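Local structure of serine racemase (Enterococcus faecalis, 4ECL) at residues E54-T65 / G76-G85; I66-K74 / R91-L100. The protein belongs to the alanine racemase family, joining a TIM-barrel domain to a largely beta-stranded C-terminal domain, and forms a two-chain assembly. All coordinates share one frame; numbering follows the deposited sequence.

Contact 1: E54-T65 / G76-G85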
loop_
_atom_site.group_PDB
_atom_site.type_symbol
_atom_site.label_atom_id
_atom_site.label_comp_id
_atom_site.label_asym_id
_atom_site.label_seq_id
_atom_site.Cartn_x
_atom_site.Cartn_y
_atom_site.Cartn_z
ATOM N N GLU A 54 -19.857 -4.108 15.459
ATOM C CA GLU A 54 -20.756 -5.127 15.988
ATOM C C GLU A 54 -21.117 -4.829 17.444
ATOM O O GLU A 54 -22.243 -5.078 17.882
ATOM C CB GLU A 54 -20.150 -6.523 15.855
ATOM C CG GLU A 54 -21.105 -7.635 16.256
ATOM C CD GLU A 54 -20.671 -9.001 15.733
ATOM O OE1 GLU A 54 -21.188 -9.431 14.680
ATOM O OE2 GLU A 54 -19.824 -9.648 16.377
ATOM N N GLN A 55 -20.166 -4.287 18.196
ATOM C CA GLN A 55 -20.436 -3.966 19.589
ATOM C C GLN A 55 -21.548 -2.928 19.686
ATOM O O GLN A 55 -22.446 -3.041 20.524
ATOM C CB GLN A 55 -19.173 -3.464 20.290
ATOM C CG GLN A 55 -19.369 -3.147 21.771
ATOM C CD GLN A 55 -18.149 -2.487 22.385
ATOM O OE1 GLN A 55 -17.026 -2.965 22.226
ATOM N NE2 GLN A 55 -18.361 -1.376 23.078
ATOM N N ILE A 56 -21.507 -1.930 18.810
ATOM C CA ILE A 56 -22.494 -0.865 18.882
ATOM C C ILE A 56 -23.795 -1.167 18.141
ATOM O O ILE A 56 -24.683 -0.318 18.079
ATOM C CB ILE A 56 -21.916 0.495 18.455
ATOM C CG1 ILE A 56 -21.462 0.471 17.003
ATOM C CG2 ILE A 56 -20.754 0.868 19.363
ATOM C CD1 ILE A 56 -21.198 1.857 16.447
ATOM N N GLY A 57 -23.908 -2.377 17.595
ATOM C CA GLY A 57 -25.182 -2.845 17.073
ATOM C C GLY A 57 -25.312 -2.962 15.567
ATOM O O GLY A 57 -26.376 -3.332 15.078
ATOM N N VAL A 58 -24.260 -2.637 14.819
ATOM C CA VAL A 58 -24.266 -2.916 13.384
ATOM C C VAL A 58 -24.348 -4.428 13.224
ATOM O O VAL A 58 -23.600 -5.162 13.870
ATOM C CB VAL A 58 -22.997 -2.388 12.694
ATOM C CG1 VAL A 58 -22.940 -2.844 11.238
ATOM C CG2 VAL A 58 -22.917 -0.865 12.805
ATOM N N SER A 59 -25.267 -4.896 12.382
ATOM C CA SER A 59 -25.490 -6.331 12.238
ATOM C C SER A 59 -25.389 -6.837 10.793
ATOM O O SER A 59 -25.957 -7.875 10.448
ATOM C CB SER A 59 -26.846 -6.695 12.834
ATOM O OG SER A 59 -27.796 -5.694 12.512
ATOM N N SER A 60 -24.658 -6.102 9.963
ATOM C CA SER A 60 -24.451 -6.467 8.565
ATOM C C SER A 60 -23.147 -5.875 8.014
ATOM O O SER A 60 -22.907 -4.668 8.130
ATOM C CB SER A 60 -25.641 -5.990 7.730
ATOM O OG SER A 60 -25.639 -6.578 6.446
ATOM N N PHE A 61 -22.315 -6.723 7.409
ATOM C CA PHE A 61 -21.006 -6.304 6.884
ATOM C C PHE A 61 -20.779 -6.778 5.442
ATOM O O PHE A 61 -21.261 -7.840 5.043
ATOM C CB PHE A 61 -19.865 -6.811 7.790
ATOM C CG PHE A 61 -19.970 -6.316 9.201
ATOM C CD1 PHE A 61 -19.455 -5.084 9.552
ATOM C CD2 PHE A 61 -20.648 -7.054 10.157
ATOM C CE1 PHE A 61 -19.594 -4.605 10.841
ATOM C CE2 PHE A 61 -20.793 -6.585 11.447
ATOM C CZ PHE A 61 -20.262 -5.359 11.792
ATOM N N ALA A 62 -20.047 -5.971 4.676
ATOM C CA ALA A 62 -19.643 -6.316 3.315
ATOM C C ALA A 62 -18.114 -6.352 3.229
ATOM O O ALA A 62 -17.441 -5.456 3.743
ATOM C CB ALA A 62 -20.186 -5.295 2.344
ATOM N N VAL A 63 -17.568 -7.381 2.581
ATOM C CA VAL A 63 -16.130 -7.469 2.346
ATOM C C VAL A 63 -15.901 -7.733 0.874
ATOM O O VAL A 63 -16.839 -8.076 0.155
ATOM C CB VAL A 63 -15.501 -8.620 3.129
ATOM C CG1 VAL A 63 -15.389 -8.258 4.599
ATOM C CG2 VAL A 63 -16.324 -9.879 2.947
ATOM N N ALA A 64 -14.666 -7.578 0.414
ATOM C CA ALA A 64 -14.382 -7.806 -1.004
ATOM C C ALA A 64 -14.161 -9.275 -1.336
ATOM O O ALA A 64 -14.445 -9.714 -2.453
ATOM C CB ALA A 64 -13.170 -6.987 -1.455
ATOM N N THR A 65 -13.611 -10.027 -0.386
ATOM C CA THR A 65 -13.160 -11.383 -0.672
ATOM C C THR A 65 -13.519 -12.336 0.448
ATOM O O THR A 65 -13.741 -11.911 1.574
ATOM C CB THR A 65 -11.628 -11.451 -0.842
ATOM O OG1 THR A 65 -11.005 -11.321 0.440
ATOM C CG2 THR A 65 -11.121 -10.348 -1.782
ATOM N N GLY A 76 -14.361 -13.013 15.665
ATOM C CA GLY A 76 -15.538 -13.174 16.500
ATOM C C GLY A 76 -16.790 -12.504 15.954
ATOM O O GLY A 76 -17.796 -12.395 16.660
ATOM N N ILE A 77 -16.738 -12.059 14.700
ATOM C CA ILE A 77 -17.895 -11.416 14.091
ATOM C C ILE A 77 -18.978 -12.461 13.839
ATOM O O ILE A 77 -18.727 -13.490 13.225
ATOM C CB ILE A 77 -17.532 -10.687 12.789
ATOM C CG1 ILE A 77 -16.541 -9.561 13.081
ATOM C CG2 ILE A 77 -18.773 -10.102 12.152
ATOM C CD1 ILE A 77 -17.073 -8.552 14.095
ATOM N N SER A 78 -20.176 -12.206 14.340
ATOM C CA SER A 78 -21.244 -13.193 14.260
ATOM C C SER A 78 -22.357 -12.747 13.323
ATOM O O SER A 78 -23.212 -13.551 12.943
ATOM C CB SER A 78 -21.825 -13.452 15.647
ATOM O OG SER A 78 -22.525 -12.307 16.094
ATOM N N SER A 79 -22.351 -11.469 12.958
ATOM C CA SER A 79 -23.365 -10.927 12.059
ATOM C C SER A 79 -23.211 -11.426 10.623
ATOM O O SER A 79 -22.203 -12.054 10.265
ATOM C CB SER A 79 -23.334 -9.403 12.076
ATOM O OG SER A 79 -23.523 -8.923 13.388
ATOM N N GLU A 80 -24.212 -11.145 9.795
ATOM C CA GLU A 80 -24.130 -11.531 8.392
ATOM C C GLU A 80 -23.011 -10.767 7.694
ATOM O O GLU A 80 -22.724 -9.602 8.016
ATOM C CB GLU A 80 -25.472 -11.338 7.670
ATOM C CG GLU A 80 -25.967 -9.898 7.596
ATOM C CD GLU A 80 -27.418 -9.797 7.133
ATOM O OE1 GLU A 80 -28.070 -10.852 6.986
ATOM O OE2 GLU A 80 -27.906 -8.663 6.926
ATOM N N ILE A 81 -22.364 -11.449 6.755
ATOM C CA ILE A 81 -21.279 -10.876 5.978
ATOM C C ILE A 81 -21.526 -11.177 4.497
ATOM O O ILE A 81 -21.814 -12.311 4.133
ATOM C CB ILE A 81 -19.923 -11.495 6.392
ATOM C CG1 ILE A 81 -19.685 -11.315 7.891
ATOM C CG2 ILE A 81 -18.774 -10.905 5.563
ATOM C CD1 ILE A 81 -18.588 -12.208 8.445
ATOM N N LEU A 82 -21.419 -10.154 3.656
ATOM C CA LEU A 82 -21.571 -10.305 2.217
ATOM C C LEU A 82 -20.222 -10.132 1.526
ATOM O O LEU A 82 -19.563 -9.107 1.697
ATOM C CB LEU A 82 -22.535 -9.248 1.681
ATOM C CG LEU A 82 -22.710 -9.181 0.163
ATOM C CD1 LEU A 82 -23.239 -10.519 -0.349
ATOM C CD2 LEU A 82 -23.651 -8.033 -0.228
ATOM N N ILE A 83 -19.816 -11.134 0.751
ATOM C CA ILE A 83 -18.641 -11.030 -0.105
ATOM C C ILE A 83 -19.065 -10.435 -1.429
ATOM O O ILE A 83 -19.823 -11.062 -2.181
ATOM C CB ILE A 83 -18.035 -12.401 -0.357
ATOM C CG1 ILE A 83 -17.699 -13.058 0.976
ATOM C CG2 ILE A 83 -16.792 -12.292 -1.256
ATOM C CD1 ILE A 83 -17.592 -14.536 0.885
ATOM N N LEU A 84 -18.576 -9.232 -1.710
ATOM C CA LEU A 84 -19.017 -8.446 -2.859
ATOM C C LEU A 84 -18.467 -8.908 -4.202
ATOM O O LEU A 84 -19.037 -8.591 -5.251
ATOM C CB LEU A 84 -18.626 -6.988 -2.667
ATOM C CG LEU A 84 -19.249 -6.291 -1.476
ATOM C CD1 LEU A 84 -18.590 -4.939 -1.263
ATOM C CD2 LEU A 84 -20.753 -6.145 -1.752
ATOM N N GLY A 85 -17.351 -9.628 -4.175
ATOM C CA GLY A 85 -16.691 -10.036 -5.404
ATOM C C GLY A 85 -16.668 -11.539 -5.633
ATOM O O GLY A 85 -17.299 -12.304 -4.901
HETATM O O HOH W 1 -20.460 -11.366 17.964
HETATM O O HOH W 2 -26.789 -10.665 11.658
#

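Contact 2: I66-K74 / R91-L100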
loop_
_atom_site.group_PDB
_atom_site.type_symbol
_atom_site.label_atom_id
_atom_site.label_comp_id
_atom_site.label_asym_id
_atom_site.label_seq_id
_atom_site.Cartn_x
_atom_site.Cartn_y
_atom_site.Cartn_z
ATOM N N ILE A 66 -13.565 -13.630 0.135
ATOM C CA ILE A 66 -13.839 -14.657 1.134
ATOM C C ILE A 66 -12.793 -14.663 2.258
ATOM O O ILE A 66 -13.115 -14.956 3.411
ATOM C CB ILE A 66 -13.923 -16.065 0.502
ATOM C CG1 ILE A 66 -14.372 -17.090 1.547
ATOM C CG2 ILE A 66 -12.574 -16.469 -0.122
ATOM C CD1 ILE A 66 -14.691 -18.452 0.970
ATOM N N ASP A 67 -11.546 -14.330 1.933
ATOM C CA ASP A 67 -10.495 -14.313 2.959
ATOM C C ASP A 67 -10.703 -13.195 3.984
ATOM O O ASP A 67 -10.413 -13.361 5.170
ATOM C CB ASP A 67 -9.115 -14.245 2.318
ATOM C CG ASP A 67 -8.870 -15.410 1.381
ATOM O OD1 ASP A 67 -8.484 -16.489 1.871
ATOM O OD2 ASP A 67 -9.110 -15.252 0.166
ATOM N N GLU A 68 -11.210 -12.060 3.528
ATOM C CA GLU A 68 -11.655 -11.026 4.453
ATOM C C GLU A 68 -12.807 -11.524 5.314
ATOM O O GLU A 68 -12.808 -11.322 6.523
ATOM C CB GLU A 68 -12.054 -9.769 3.695
ATOM C CG GLU A 68 -10.852 -9.034 3.145
ATOM C CD GLU A 68 -11.249 -7.839 2.325
ATOM O OE1 GLU A 68 -12.423 -7.780 1.917
ATOM O OE2 GLU A 68 -10.395 -6.960 2.088
ATOM N N GLY A 69 -13.776 -12.186 4.690
ATOM C CA GLY A 69 -14.920 -12.728 5.410
ATOM C C GLY A 69 -14.542 -13.750 6.476
ATOM O O GLY A 69 -15.046 -13.713 7.602
ATOM N N ILE A 70 -13.656 -14.673 6.118
ATOM C CA ILE A 70 -13.171 -15.671 7.057
ATOM C C ILE A 70 -12.427 -14.997 8.233
ATOM O O ILE A 70 -12.605 -15.380 9.397
ATOM C CB ILE A 70 -12.264 -16.690 6.332
ATOM C CG1 ILE A 70 -13.093 -17.551 5.386
ATOM C CG2 ILE A 70 -11.547 -17.593 7.313
ATOM C CD1 ILE A 70 -12.251 -18.579 4.644
ATOM N N ARG A 71 -11.616 -13.983 7.930
ATOM C CA ARG A 71 -10.934 -13.223 8.984
ATOM C C ARG A 71 -11.916 -12.609 9.980
ATOM O O ARG A 71 -11.688 -12.665 11.188
ATOM C CB ARG A 71 -10.030 -12.144 8.392
ATOM C CG ARG A 71 -8.669 -12.681 7.964
ATOM C CD ARG A 71 -7.922 -11.677 7.112
ATOM N NE ARG A 71 -7.617 -10.464 7.854
ATOM C CZ ARG A 71 -7.545 -9.256 7.307
ATOM N NH1 ARG A 71 -7.772 -9.096 6.007
ATOM N NH2 ARG A 71 -7.259 -8.204 8.063
ATOM N N LEU A 72 -13.018 -12.054 9.475
ATOM C CA LEU A 72 -14.041 -11.474 10.343
ATOM C C LEU A 72 -14.585 -12.509 11.303
ATOM O O LEU A 72 -14.724 -12.242 12.496
ATOM C CB LEU A 72 -15.177 -10.866 9.533
ATOM C CG LEU A 72 -14.774 -9.661 8.690
ATOM C CD1 LEU A 72 -16.022 -8.994 8.151
ATOM C CD2 LEU A 72 -13.992 -8.705 9.579
ATOM N N ARG A 73 -14.879 -13.692 10.780
ATOM C CA ARG A 73 -15.365 -14.801 11.598
ATOM C C ARG A 73 -14.357 -15.161 12.685
ATOM O O ARG A 73 -14.734 -15.485 13.813
ATOM C CB ARG A 73 -15.656 -16.033 10.727
ATOM C CG ARG A 73 -16.882 -15.905 9.809
ATOM C CD ARG A 73 -18.141 -15.588 10.611
ATOM N NE ARG A 73 -19.351 -15.628 9.788
ATOM C CZ ARG A 73 -20.411 -14.847 9.970
ATOM N NH1 ARG A 73 -20.413 -13.950 10.948
ATOM N NH2 ARG A 73 -21.469 -14.957 9.170
ATOM N N LYS A 74 -13.074 -15.110 12.337
ATOM C CA LYS A 74 -12.022 -15.400 13.301
ATOM C C LYS A 74 -11.893 -14.283 14.330
ATOM O O LYS A 74 -11.419 -14.513 15.439
ATOM C CB LYS A 74 -10.682 -15.633 12.598
ATOM C CG LYS A 74 -10.619 -16.934 11.800
ATOM C CD LYS A 74 -9.435 -16.953 10.840
ATOM C CE LYS A 74 -9.382 -18.267 10.038
ATOM N NZ LYS A 74 -8.319 -18.272 8.980
ATOM N N ARG A 91 -14.015 -23.170 -3.188
ATOM C CA ARG A 91 -14.002 -22.857 -1.766
ATOM C C ARG A 91 -15.424 -22.789 -1.226
ATOM O O ARG A 91 -15.685 -22.138 -0.220
ATOM C CB ARG A 91 -13.235 -21.552 -1.498
ATOM C CG ARG A 91 -11.751 -21.625 -1.879
ATOM C CD ARG A 91 -10.979 -20.351 -1.501
ATOM N NE ARG A 91 -10.730 -20.262 -0.063
ATOM C CZ ARG A 91 -10.082 -19.262 0.527
ATOM N NH1 ARG A 91 -9.607 -18.254 -0.192
ATOM N NH2 ARG A 91 -9.908 -19.270 1.840
ATOM N N ALA A 92 -16.342 -23.477 -1.899
ATOM C CA ALA A 92 -17.748 -23.454 -1.504
ATOM C C ALA A 92 -17.951 -24.038 -0.113
ATOM O O ALA A 92 -18.905 -23.692 0.579
ATOM C CB ALA A 92 -18.604 -24.196 -2.513
ATOM N N LYS A 93 -17.050 -24.934 0.284
ATOM C CA LYS A 93 -17.111 -25.549 1.601
ATOM C C LYS A 93 -16.860 -24.514 2.702
ATOM O O LYS A 93 -17.514 -24.526 3.746
ATOM C CB LYS A 93 -16.100 -26.690 1.687
ATOM C CG LYS A 93 -16.036 -27.360 3.039
ATOM C CD LYS A 93 -15.112 -28.564 3.006
ATOM C CE LYS A 93 -14.776 -29.032 4.416
ATOM N NZ LYS A 93 -15.993 -29.218 5.256
ATOM N N GLU A 94 -15.917 -23.613 2.458
ATOM C CA GLU A 94 -15.607 -22.556 3.414
ATOM C C GLU A 94 -16.737 -21.537 3.503
ATOM O O GLU A 94 -17.022 -21.015 4.581
ATOM C CB GLU A 94 -14.298 -21.857 3.040
ATOM C CG GLU A 94 -13.068 -22.717 3.228
ATOM C CD GLU A 94 -11.820 -22.074 2.653
ATOM O OE1 GLU A 94 -11.598 -22.209 1.431
ATOM O OE2 GLU A 94 -11.062 -21.435 3.419
ATOM N N LEU A 95 -17.367 -21.252 2.365
ATOM C CA LEU A 95 -18.514 -20.355 2.338
ATOM C C LEU A 95 -19.595 -20.915 3.238
ATOM O O LEU A 95 -20.250 -20.178 3.988
ATOM C CB LEU A 95 -19.068 -20.231 0.921
ATOM C CG LEU A 95 -18.288 -19.335 -0.031
ATOM C CD1 LEU A 95 -18.850 -19.412 -1.437
ATOM C CD2 LEU A 95 -18.343 -17.916 0.489
ATOM N N CYS A 96 -19.774 -22.230 3.160
ATOM C CA CYS A 96 -20.820 -22.903 3.912
ATOM C C CYS A 96 -20.486 -22.928 5.399
ATOM O O CYS A 96 -21.328 -22.576 6.233
ATOM C CB CYS A 96 -21.027 -24.326 3.395
ATOM S SG CYS A 96 -22.417 -25.182 4.159
ATOM N N LYS A 97 -19.255 -23.337 5.717
ATOM C CA LYS A 97 -18.803 -23.489 7.103
ATOM C C LYS A 97 -18.722 -22.166 7.853
ATOM O O LYS A 97 -19.048 -22.093 9.041
ATOM C CB LYS A 97 -17.443 -24.192 7.154
ATOM C CG LYS A 97 -16.658 -23.959 8.453
ATOM C CD LYS A 97 -15.435 -24.865 8.543
ATOM C CE LYS A 97 -14.573 -24.745 7.296
ATOM N NZ LYS A 97 -13.817 -26.000 7.013
ATOM N N TYR A 98 -18.282 -21.123 7.158
ATOM C CA TYR A 98 -18.172 -19.812 7.779
ATOM C C TYR A 98 -19.414 -18.952 7.582
ATOM O O TYR A 98 -19.408 -17.763 7.929
ATOM C CB TYR A 98 -16.920 -19.082 7.293
ATOM C CG TYR A 98 -15.646 -19.731 7.782
ATOM C CD1 TYR A 98 -15.361 -19.805 9.142
ATOM C CD2 TYR A 98 -14.733 -20.277 6.891
ATOM C CE1 TYR A 98 -14.196 -20.402 9.601
ATOM C CE2 TYR A 98 -13.566 -20.877 7.339
ATOM C CZ TYR A 98 -13.303 -20.936 8.692
ATOM O OH TYR A 98 -12.145 -21.533 9.139
ATOM N N GLU A 99 -20.468 -19.561 7.041
ATOM C CA GLU A 99 -21.764 -18.904 6.875
ATOM C C GLU A 99 -21.633 -17.545 6.209
ATOM O O GLU A 99 -22.254 -16.574 6.622
ATOM C CB GLU A 99 -22.472 -18.744 8.215
ATOM C CG GLU A 99 -22.985 -20.032 8.829
ATOM C CD GLU A 99 -23.756 -19.776 10.121
ATOM O OE1 GLU A 99 -23.521 -20.497 11.118
ATOM O OE2 GLU A 99 -24.594 -18.845 10.142
ATOM N N LEU A 100 -20.806 -17.479 5.181
ATOM C CA LEU A 100 -20.640 -16.248 4.432
ATOM C C LEU A 100 -21.674 -16.171 3.315
ATOM O O LEU A 100 -22.017 -17.182 2.721
ATOM C CB LEU A 100 -19.225 -16.195 3.872
ATOM C CG LEU A 100 -18.210 -16.332 5.014
ATOM C CD1 LEU A 100 -16.787 -16.464 4.497
ATOM C CD2 LEU A 100 -18.332 -15.145 5.980
#

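Contact 1: E54-T65 / G76-G85
Phe61 to Val63 and Ile81 to Ile83 pair as neighbouring parallel strands of a TIM barrel, the two strands of a beta-alpha-beta unit whose connecting helix is 66-74. The main-chain bonding shows the alternation of parallel pairing. Phe61 N donates to Glu80 O, and Leu82 N meets Phe61 O at 2.7 Å. Two residues on, Val63 N reaches Leu82 O at 2.8 Å while Val63 O accepts from Leu84 N. Ala62 turns its polar main-chain atoms the other way, to Ala35 and Val37.

The faces of the sheet differ in character. Phe61, Val63, Ile81 and Ile83 lie on the helix-covered side, where Val63 CG2 packs on Ile81 CG2 at 3.7 Å and Leu72 of the connecting helix touches both residues. Phe61 turns the edge of its ring to Ser79, with CE2 of Phe61 3.8 Å from CB of Ser79. On the opposite face, Ser60 OG donates to Glu80 OE2 at 3.1 Å, an oxygen that Tyr217 also engages.

Before the strands, Glu54 ties two helix ends together. It stands in the last turn of helix 46-55, which closes at Gly57 in a Schellman motif, as helix 66-74 does at Gly76. With CG trans to the main-chain nitrogen (chi1 -174°) and the chain extended, its carboxylate reaches the loop after Gly76. There OE1 collects three donors: Ser78 N at 3.0 Å on the syn lone pair, Ser79 N at 2.9 Å nearly in line with the C-O bond, and Ser79 OG at 2.7 Å on the anti side. Three bonds from different directions should fix the rotation of the carboxylate. Parallel neighbours linked through an outer helix form the beta-alpha-beta crossover from which TIM barrels are built.

Contact 2: I66-K74 / R91-L100
Leu100, just past the end of helix 92-97, folds back as the bump between the two segments: its CD1 enters the hollow between Ile66 and Ile70, 3.9 Å from Ile66 CG1, where the absence of a side chain on Gly69 leaves it room, while CD2 rests near Gly69 O. The axes of the 66-74 and 92-97 segments come within 10.8 Å, their directions 33° apart. Toward the N-terminal end of helix 66-74, Ile66 CD1 butts against Leu95 CD2 at 3.7 Å. One turn further along that helix, Ile70 spreads over the Tyr98 ring: CG2 makes a CH-pi contact on one face, towards the rim, and Lys97 CG covers the other.

Polar groups close both ends of this apolar row. Arg91 lays one guanidinium face under Ile66 CG2 and grips Asp67 end-on, NH1 and NH2 converging on OD1 from one face of the carboxylate; Arg91 NH1 is 2.9 Å from Asp67 OD1. The same guanidinium holds Glu94 side-on, with Arg91 NE 2.6 Å from Glu94 OE1. At the far end Arg73, bent at chi2 (-57°), sends NE to Tyr98 O at 2.8 Å and NH2 to Glu99 O, where a Schellman motif ends helix 92-97, while NH1 turns to Ser79 O. Side-by-side packing of this kind is characteristic of successive helices in the outer layer of a TIM barrel.

How the contacts relate
The two contacts are successive layers of one barrel wall, interleaved along the chain: strand 60-63, helix 66-74, strand 80-83, helix 92-97. Their centres lie 11 Å apart, contact 1 in the strand layer and contact 2 in the helices outside it. Arg73 of contact 2 reaches into contact 1: while its other nitrogens serve contact 2, Arg73 NH1 lies 2.7 Å from Ser79 O, a probable hydrogen bond into the loop that also engages Glu54. A second probable bond joins Ile77 N to Leu72 O at 3.0 Å. Both contacts also border the second subunit: Arg6 of the second subunit packs on Thr65, and Arg367 of that subunit forms a salt bridge with Glu68.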